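Local coordinates for hypothetical protein (Streptococcus pneumoniae, PDB 2HIY) that is of unknown function, a conserved bacterial protein of the DUF1697 family built around two four-stranded antiparallel sheets, at residues 120-125 against 131-136. Sequence-based numbering, arbitrary orientation.
Sequences TVESLE and LYFGKL
Val121 of helix 114-122 packs against Leu131 and Phe133 of strand 129-133, and no hydrogen bond crosses between the two segments. Its CG1 methyl does most of the touching: it meets Leu131 CD2 at 3.6 Å and Phe133 CZ at 3.7 Å. That methyl is anti to the backbone N (chi1 173°), which carries it to the strand while CG2 stays beside the backbone N. Val121 and its two partners slide past each other in opposite directions, and it is their ends that meet. Val121 CB lies in the plane of the Phe133 ring, at its edge, 3.9 Å from CZ, whereas CG1 approaches the ring obliquely. Within the strand, Leu131 CD1 lies over one face of the Phe133 ring, 3.6 Å above its plane and offset toward the rim, so that leucine and phenylalanine, two residues apart on one side of the strand, present a joint apolar surface to the valine.

A looser contact comes from Glu122, whose CG stands 4.1 Å from Phe133 CE2. Across this contact it is the CG methylene of the glutamate that touches the ring; its carboxylate plane is turned 85° from the ring.

The polar bonding stays within residues 120-124: Ser123 OG donates to Thr120 O over 2.6 Å, in the carbonyl plane and on a lone pair, while Leu124 N bonds to Val121 O.

Ile138 of the adjoining strand 137-142 touches both Val121 and Phe133, and Phe162 from a loop adds to the apolar surroundings of the valine. Helix 114-122 thus packs on the edge strand it leads into, as the beta-alpha-beta crossover from strand 102-108 to strand 129-133 in a ferredoxin-like half of this alpha+beta protein.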
# COMPACT_ATOMS: atom_id res chain seq x y z
N THR D 120 29.31 15.22 -2.05
CA THR D 120 28.48 14.26 -1.31
C THR D 120 28.39 12.93 -2.05
O THR D 120 28.61 11.88 -1.45
CB THR D 120 27.10 14.86 -1.10
OG1 THR D 120 27.24 16.02 -0.26
CG2 THR D 120 26.16 13.85 -0.40
N VAL D 121 28.11 12.99 -3.36
CA VAL D 121 28.00 11.74 -4.10
C VAL D 121 29.33 10.97 -4.11
O VAL D 121 29.35 9.77 -3.92
CB VAL D 121 27.49 11.98 -5.52
CG1 VAL D 121 27.56 10.71 -6.32
CG2 VAL D 121 26.04 12.46 -5.48
N GLU D 122 30.43 11.71 -4.24
CA GLU D 122 31.74 11.06 -4.28
C GLU D 122 32.06 10.41 -2.95
O GLU D 122 32.92 9.50 -2.93
CB GLU D 122 32.83 12.09 -4.60
CG GLU D 122 32.92 12.42 -6.08
CD GLU D 122 33.93 13.54 -6.37
OE1 GLU D 122 34.29 14.34 -5.45
OE2 GLU D 122 34.31 13.67 -7.54
N SER D 123 31.46 10.87 -1.86
CA SER D 123 31.69 10.29 -0.52
C SER D 123 31.01 8.93 -0.33
O SER D 123 31.30 8.21 0.62
CB SER D 123 31.23 11.23 0.61
OG SER D 123 29.81 11.21 0.78
N LEU D 124 30.08 8.58 -1.22
CA LEU D 124 29.33 7.35 -1.06
C LEU D 124 30.14 6.16 -1.60
O LEU D 124 30.78 6.26 -2.65
CB LEU D 124 28.01 7.45 -1.82
CG LEU D 124 27.11 8.64 -1.50
CD1 LEU D 124 25.87 8.57 -2.40
CD2 LEU D 124 26.69 8.62 -0.02
N GLU D 125 30.08 5.04 -0.88
CA GLU D 125 30.75 3.85 -1.39
C GLU D 125 29.84 3.11 -2.38
O GLU D 125 28.88 2.47 -1.98
CB GLU D 125 31.23 2.89 -0.27
CG GLU D 125 32.07 1.72 -0.85
CD GLU D 125 32.62 0.74 0.19
OE1 GLU D 125 32.00 0.58 1.26
OE2 GLU D 125 33.67 0.13 -0.07
N LEU D 131 28.29 5.73 -12.06
CA LEU D 131 27.70 7.05 -12.25
C LEU D 131 28.68 7.97 -12.95
O LEU D 131 29.91 7.76 -12.85
CB LEU D 131 27.16 7.66 -10.93
CG LEU D 131 28.20 7.95 -9.83
CD1 LEU D 131 28.76 9.39 -9.95
CD2 LEU D 131 27.55 7.84 -8.48
N TYR D 132 28.16 8.99 -13.60
CA TYR D 132 28.99 9.94 -14.31
C TYR D 132 28.39 11.33 -14.12
O TYR D 132 27.19 11.50 -14.32
CB TYR D 132 29.08 9.57 -15.80
CG TYR D 132 29.99 10.48 -16.59
CD1 TYR D 132 31.34 10.19 -16.68
CD2 TYR D 132 29.51 11.63 -17.21
CE1 TYR D 132 32.20 11.01 -17.39
CE2 TYR D 132 30.37 12.48 -17.91
CZ TYR D 132 31.71 12.14 -17.97
OH TYR D 132 32.58 12.95 -18.69
N PHE D 133 29.20 12.32 -13.79
CA PHE D 133 28.72 13.67 -13.58
C PHE D 133 28.66 14.39 -14.91
O PHE D 133 29.72 14.73 -15.47
CB PHE D 133 29.67 14.41 -12.62
CG PHE D 133 29.65 13.86 -11.23
CD1 PHE D 133 28.58 14.10 -10.37
CD2 PHE D 133 30.70 13.09 -10.77
CE1 PHE D 133 28.58 13.55 -9.10
CE2 PHE D 133 30.69 12.55 -9.48
CZ PHE D 133 29.61 12.79 -8.65
N GLY D 134 27.46 14.61 -15.44
CA GLY D 134 27.28 15.33 -16.70
C GLY D 134 27.12 16.82 -16.45
O GLY D 134 27.29 17.31 -15.34
N LYS D 135 26.73 17.56 -17.48
CA LYS D 135 26.58 18.99 -17.31
C LYS D 135 25.27 19.34 -16.61
O LYS D 135 25.23 20.21 -15.73
CB LYS D 135 26.62 19.68 -18.67
CG LYS D 135 26.37 21.17 -18.63
CD LYS D 135 27.45 21.95 -17.90
CE LYS D 135 27.19 23.45 -18.04
NZ LYS D 135 27.83 24.16 -16.91
N LEU D 136 24.22 18.62 -16.97
CA LEU D 136 22.88 18.92 -16.47
C LEU D 136 22.48 18.08 -15.28
O LEU D 136 21.44 18.29 -14.71
CB LEU D 136 21.84 18.69 -17.56
CG LEU D 136 21.95 19.64 -18.76
CD1 LEU D 136 21.01 19.16 -19.89
CD2 LEU D 136 21.62 21.06 -18.32